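Esterase D (Lactobacillus rhamnosus, PDB 3DKR) probably hydrolyses carboxylic esters, as an enzyme of the alpha/beta-hydrolase fold using a catalytic triad. Local coordinates at residues A[124-134]-A[196-204]. Numbering follows the deposited sequence.
Sequences SSPILPGKHHL and ELVDGRLAY. With ACT (acetate ion), chain C.
The carbonyl of Leu197 accepts from His133 N, 2.8 Å from N to O, with the donor well above the carbonyl plane. The Leu197 side chain crosses that of Leu134 at about a right angle, CB lying 4.2 Å from Leu134 CD2. Val198 forms a single beta bridge with His132. With CG1 anti to the carbonyl carbon (chi1 -58°), its other methyl, CG2, reaches Ser124 OG at 3.6 Å, and a branched apolar residue suits this buried place beside Ser101, the predicted nucleophile. Asp199 N completes the bridge by donating to Lys131 O at 3.0 Å. The Asp199 carboxylate caps Arg201 N through OD1, while Arg201 grips it side-on, NE to OD1 and NH2 to OD2; a water links OD2 to Lys131 NZ. Replacing Asp199 by alanine would probably cost the turn its cap, leave the Arg201 guanidinium without its anionic mate and break the water link to Lys131. Leu202, apolar as suits its buried place, packs its branched end on the loop, CD2 3.6 Å from Lys131 CB and 3.4 Å from Pro126 O. Ala203 is small enough to let Ser125 OG come within 3.6 Å of its CB, and that hydroxyl bonds to Gln191. Backbone bonds and apolar packing thus join two loops beside the predicted triad, while Asp199, paired directly with Arg201 and through water with Lys131, probably stays ionised.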
ATOM      1  N   SER A 124       0.331   5.622  -3.625  1.00 15.43           N
ATOM      2  CA  SER A 124       0.468   6.901  -2.906  1.00 15.12           C
ATOM      3  C   SER A 124       1.862   6.997  -2.300  1.00 14.90           C
ATOM      4  O   SER A 124       2.588   5.993  -2.209  1.00 14.72           O
ATOM      5  CB  SER A 124      -0.598   7.055  -1.815  1.00 15.57           C
ATOM      6  OG  SER A 124      -0.734   8.426  -1.447  1.00 15.83           O
ATOM      7  N   SER A 125       2.251   8.216  -1.940  1.00 15.06           N
ATOM      8  CA  SER A 125       3.584   8.458  -1.374  1.00 15.63           C
ATOM      9  C   SER A 125       3.789   7.758  -0.044  1.00 15.44           C
ATOM     10  O   SER A 125       2.834   7.473   0.669  1.00 15.96           O
ATOM     11  CB  SER A 125       3.781   9.952  -1.196  1.00 15.73           C
ATOM     12  OG  SER A 125       3.853  10.580  -2.459  1.00 17.90           O
ATOM     13  N   PRO A 126       5.050   7.467   0.301  1.00 15.37           N
ATOM     14  CA  PRO A 126       5.295   6.807   1.572  1.00 15.46           C
ATOM     15  C   PRO A 126       4.983   7.693   2.767  1.00 15.69           C
ATOM     16  O   PRO A 126       4.834   8.910   2.628  1.00 15.76           O
ATOM     17  CB  PRO A 126       6.798   6.484   1.511  1.00 16.45           C
ATOM     18  CG  PRO A 126       7.367   7.477   0.568  1.00 16.25           C
ATOM     19  CD  PRO A 126       6.298   7.743  -0.438  1.00 16.21           C
ATOM     20  N   ILE A 127       4.921   7.050   3.932  1.00 16.06           N
ATOM     21  CA  ILE A 127       4.749   7.705   5.213  1.00 16.19           C
ATOM     22  C   ILE A 127       6.137   8.034   5.720  1.00 16.69           C
ATOM     23  O   ILE A 127       6.860   7.135   6.160  1.00 16.82           O
ATOM     24  CB  ILE A 127       4.011   6.766   6.189  1.00 15.83           C
ATOM     25  CG1 ILE A 127       2.620   6.424   5.640  1.00 16.07           C
ATOM     26  CG2 ILE A 127       3.903   7.391   7.580  1.00 15.75           C
ATOM     27  CD1 ILE A 127       1.906   5.333   6.386  1.00 16.81           C
ATOM     28  N   LEU A 128       6.498   9.313   5.628  1.00 16.79           N
ATOM     29  CA  LEU A 128       7.826   9.813   6.030  1.00 16.70           C
ATOM     30  C   LEU A 128       7.714  10.936   7.063  1.00 17.72           C
ATOM     31  O   LEU A 128       6.708  11.644   7.124  1.00 17.59           O
ATOM     32  CB  LEU A 128       8.603  10.300   4.798  1.00 16.81           C
ATOM     33  CG  LEU A 128       9.132   9.177   3.907  1.00 16.59           C
ATOM     34  CD1 LEU A 128       9.624   9.741   2.583  1.00 18.38           C
ATOM     35  CD2 LEU A 128      10.262   8.390   4.569  1.00 17.72           C
ATOM     36  N   PRO A 129       8.764  11.128   7.871  1.00 17.56           N
ATOM     37  CA  PRO A 129       8.621  12.059   8.996  1.00 17.95           C
ATOM     38  C   PRO A 129       8.317  13.476   8.539  1.00 18.48           C
ATOM     39  O   PRO A 129       8.984  13.998   7.637  1.00 19.06           O
ATOM     40  CB  PRO A 129       9.963  11.959   9.728  1.00 17.61           C
ATOM     41  CG  PRO A 129      10.914  11.365   8.725  1.00 17.48           C
ATOM     42  CD  PRO A 129      10.095  10.495   7.832  1.00 17.82           C
ATOM     43  N   GLY A 130       7.274  14.055   9.132  1.00 18.78           N
ATOM     44  CA  GLY A 130       6.882  15.433   8.892  1.00 19.13           C
ATOM     45  C   GLY A 130       6.015  15.667   7.673  1.00 19.45           C
ATOM     46  O   GLY A 130       5.618  16.808   7.415  1.00 20.20           O
ATOM     47  N   LYS A 131       5.690  14.594   6.943  1.00 18.37           N
ATOM     48  CA  LYS A 131       5.041  14.701   5.629  1.00 18.71           C
ATOM     49  C   LYS A 131       3.671  14.033   5.551  1.00 18.32           C
ATOM     50  O   LYS A 131       3.238  13.601   4.471  1.00 17.84           O
ATOM     51  CB  LYS A 131       5.960  14.081   4.584  1.00 19.09           C
ATOM     52  CG  LYS A 131       7.378  14.626   4.612  1.00 21.75           C
ATOM     53  CD  LYS A 131       7.406  16.080   4.252  1.00 23.88           C
ATOM     54  CE  LYS A 131       8.819  16.577   3.925  1.00 26.09           C
ATOM     55  NZ  LYS A 131       8.781  17.968   3.404  1.00 29.47           N
ATOM     56  N   HIS A 132       2.998  13.936   6.693  1.00 18.27           N
ATOM     57  CA  HIS A 132       1.683  13.320   6.742  1.00 18.61           C
ATOM     58  C   HIS A 132       0.736  13.984   7.727  1.00 19.54           C
ATOM     59  O   HIS A 132       1.151  14.605   8.718  1.00 19.89           O
ATOM     60  CB  HIS A 132       1.773  11.805   7.015  1.00 18.47           C
ATOM     61  CG  HIS A 132       2.773  11.409   8.055  1.00 18.25           C
ATOM     62  ND1 HIS A 132       2.541  11.539   9.408  1.00 18.95           N
ATOM     63  CD2 HIS A 132       3.998  10.842   7.937  1.00 18.56           C
ATOM     64  CE1 HIS A 132       3.586  11.079  10.077  1.00 19.20           C
ATOM     65  NE2 HIS A 132       4.483  10.649   9.207  1.00 18.23           N
ATOM     66  N   HIS A 133      -0.548  13.859   7.415  1.00 20.03           N
ATOM     67  CA  HIS A 133      -1.642  14.248   8.292  1.00 21.32           C
ATOM     68  C   HIS A 133      -2.471  12.993   8.586  1.00 21.66           C
ATOM     69  O   HIS A 133      -3.631  12.915   8.193  1.00 22.36           O
ATOM     70  CB  HIS A 133      -2.518  15.292   7.602  1.00 22.00           C
ATOM     71  CG  HIS A 133      -1.842  16.606   7.373  1.00 24.74           C
ATOM     72  ND1 HIS A 133      -0.853  16.781   6.432  1.00 27.24           N
ATOM     73  CD2 HIS A 133      -2.049  17.823   7.932  1.00 28.70           C
ATOM     74  CE1 HIS A 133      -0.462  18.046   6.438  1.00 27.97           C
ATOM     75  NE2 HIS A 133      -1.168  18.697   7.342  1.00 26.99           N
ATOM     76  N   LEU A 134      -1.864  12.018   9.263  1.00 20.91           N
ATOM     77  CA  LEU A 134      -2.516  10.736   9.559  1.00 21.36           C
ATOM     78  C   LEU A 134      -3.203  10.707  10.920  1.00 21.67           C
ATOM     79  O   LEU A 134      -4.022   9.817  11.180  1.00 22.61           O
ATOM     80  CB  LEU A 134      -1.501   9.596   9.474  1.00 20.81           C
ATOM     81  CG  LEU A 134      -1.166   9.225   8.033  1.00 21.07           C
ATOM     82  CD1 LEU A 134       0.111   8.404   8.019  1.00 21.36           C
ATOM     83  CD2 LEU A 134      -2.306   8.437   7.362  1.00 20.28           C
ATOM     84  N   GLU A 196      -5.233  14.356   1.207  1.00 18.45           N
ATOM     85  CA  GLU A 196      -5.424  14.876   2.548  1.00 18.84           C
ATOM     86  C   GLU A 196      -4.620  14.177   3.647  1.00 19.02           C
ATOM     87  O   GLU A 196      -4.638  14.630   4.796  1.00 19.99           O
ATOM     88  CB  GLU A 196      -6.913  14.804   2.924  1.00 18.74           C
ATOM     89  CG  GLU A 196      -7.444  13.413   3.283  1.00 19.42           C
ATOM     90  CD  GLU A 196      -7.753  12.489   2.110  1.00 20.92           C
ATOM     91  OE1 GLU A 196      -7.290  12.737   0.964  1.00 20.46           O
ATOM     92  OE2 GLU A 196      -8.478  11.488   2.351  1.00 23.90           O
ATOM     93  N   LEU A 197      -3.928  13.085   3.306  1.00 18.42           N
ATOM     94  CA  LEU A 197      -3.232  12.285   4.302  1.00 18.10           C
ATOM     95  C   LEU A 197      -1.714  12.333   4.184  1.00 17.83           C
ATOM     96  O   LEU A 197      -1.034  12.253   5.186  1.00 16.72           O
ATOM     97  CB  LEU A 197      -3.695  10.829   4.246  1.00 18.47           C
ATOM     98  CG  LEU A 197      -5.154  10.538   4.564  1.00 19.94           C
ATOM     99  CD1 LEU A 197      -5.368   9.055   4.546  1.00 21.03           C
ATOM    100  CD2 LEU A 197      -5.536  11.123   5.932  1.00 21.69           C
ATOM    101  N   VAL A 198      -1.185  12.445   2.965  1.00 17.22           N
ATOM    102  CA  VAL A 198       0.263  12.565   2.768  1.00 17.68           C
ATOM    103  C   VAL A 198       0.562  13.685   1.782  1.00 17.40           C
ATOM    104  O   VAL A 198      -0.287  14.032   0.958  1.00 17.92           O
ATOM    105  CB  VAL A 198       0.909  11.246   2.286  1.00 17.60           C
ATOM    106  CG1 VAL A 198       0.642  10.124   3.295  1.00 17.93           C
ATOM    107  CG2 VAL A 198       0.429  10.878   0.889  1.00 17.59           C
ATOM    108  N   ASP A 199       1.764  14.252   1.904  1.00 16.75           N
ATOM    109  CA  ASP A 199       2.221  15.336   1.052  1.00 17.44           C
ATOM    110  C   ASP A 199       2.587  14.722  -0.300  1.00 17.27           C
ATOM    111  O   ASP A 199       3.600  14.051  -0.430  1.00 16.80           O
ATOM    112  CB  ASP A 199       3.433  15.999   1.712  1.00 17.47           C
ATOM    113  CG  ASP A 199       3.965  17.188   0.944  1.00 18.97           C
ATOM    114  OD1 ASP A 199       3.580  17.385  -0.235  1.00 18.77           O
ATOM    115  OD2 ASP A 199       4.807  17.923   1.529  1.00 20.95           O
ATOM    116  N   GLY A 200       1.733  14.932  -1.304  1.00 17.15           N
ATOM    117  CA  GLY A 200       1.949  14.354  -2.613  1.00 17.20           C
ATOM    118  C   GLY A 200       3.250  14.737  -3.278  1.00 17.21           C
ATOM    119  O   GLY A 200       3.684  14.078  -4.213  1.00 16.16           O
ATOM    120  N   ARG A 201       3.872  15.831  -2.834  1.00 16.91           N
ATOM    121  CA  ARG A 201       5.177  16.198  -3.368  1.00 17.47           C
ATOM    122  C   ARG A 201       6.209  15.084  -3.175  1.00 17.63           C
ATOM    123  O   ARG A 201       7.214  15.012  -3.902  1.00 17.80           O
ATOM    124  CB  ARG A 201       5.670  17.495  -2.725  1.00 17.51           C
ATOM    125  CG  ARG A 201       4.955  18.696  -3.267  1.00 18.22           C
ATOM    126  CD  ARG A 201       5.310  19.977  -2.533  1.00 19.85           C
ATOM    127  NE  ARG A 201       4.940  19.921  -1.133  1.00 19.54           N
ATOM    128  CZ  ARG A 201       5.102  20.935  -0.290  1.00 22.72           C
ATOM    129  NH1 ARG A 201       5.617  22.083  -0.721  1.00 22.12           N
ATOM    130  NH2 ARG A 201       4.745  20.809   0.982  1.00 22.67           N
ATOM    131  N   LEU A 202       5.985  14.220  -2.181  1.00 17.20           N
ATOM    132  CA  LEU A 202       6.884  13.080  -1.961  1.00 17.81           C
ATOM    133  C   LEU A 202       6.984  12.160  -3.177  1.00 17.61           C
ATOM    134  O   LEU A 202       7.995  11.479  -3.365  1.00 18.22           O
ATOM    135  CB  LEU A 202       6.443  12.259  -0.744  1.00 18.01           C
ATOM    136  CG  LEU A 202       6.923  12.733   0.613  1.00 19.45           C
ATOM    137  CD1 LEU A 202       6.761  14.231   0.777  1.00 22.57           C
ATOM    138  CD2 LEU A 202       6.147  11.950   1.705  1.00 19.16           C
ATOM    139  N   ALA A 203       5.939  12.129  -3.996  1.00 17.05           N
ATOM    140  CA  ALA A 203       5.943  11.268  -5.171  1.00 17.14           C
ATOM    141  C   ALA A 203       7.085  11.657  -6.118  1.00 16.92           C
ATOM    142  O   ALA A 203       7.723  10.797  -6.722  1.00 16.70           O
ATOM    143  CB  ALA A 203       4.597  11.346  -5.881  1.00 16.53           C
ATOM    144  N   TYR A 204       7.318  12.961  -6.259  1.00 17.22           N
ATOM    145  CA  TYR A 204       8.407  13.456  -7.095  1.00 17.07           C
ATOM    146  C   TYR A 204       9.766  13.112  -6.514  1.00 17.46           C
ATOM    147  O   TYR A 204      10.702  12.766  -7.242  1.00 17.17           O
ATOM    148  CB  TYR A 204       8.296  14.965  -7.270  1.00 16.82           C
ATOM    149  CG  TYR A 204       7.008  15.408  -7.914  1.00 16.34           C
ATOM    150  CD1 TYR A 204       6.793  15.210  -9.268  1.00 18.06           C
ATOM    151  CD2 TYR A 204       6.007  16.009  -7.178  1.00 17.27           C
ATOM    152  CE1 TYR A 204       5.611  15.621  -9.883  1.00 16.30           C
ATOM    153  CE2 TYR A 204       4.826  16.413  -7.765  1.00 16.95           C
ATOM    154  CZ  TYR A 204       4.631  16.227  -9.126  1.00 17.88           C
ATOM    155  OH  TYR A 204       3.472  16.627  -9.746  1.00 17.38           O
TER
HETATM  156  C   ACT C 246       0.191  13.501  11.453  1.00 20.35           C
HETATM  157  O   ACT C 246      -1.005  13.775  11.673  1.00 20.26           O
HETATM  158  OXT ACT C 246       0.406  12.462  10.793  1.00 18.86           O
HETATM  159  CH3 ACT C 246       1.310  14.357  11.976  1.00 20.61           C
HETATM  160  O   HOH W   1       7.427  18.179   0.993  1.00 25.48           O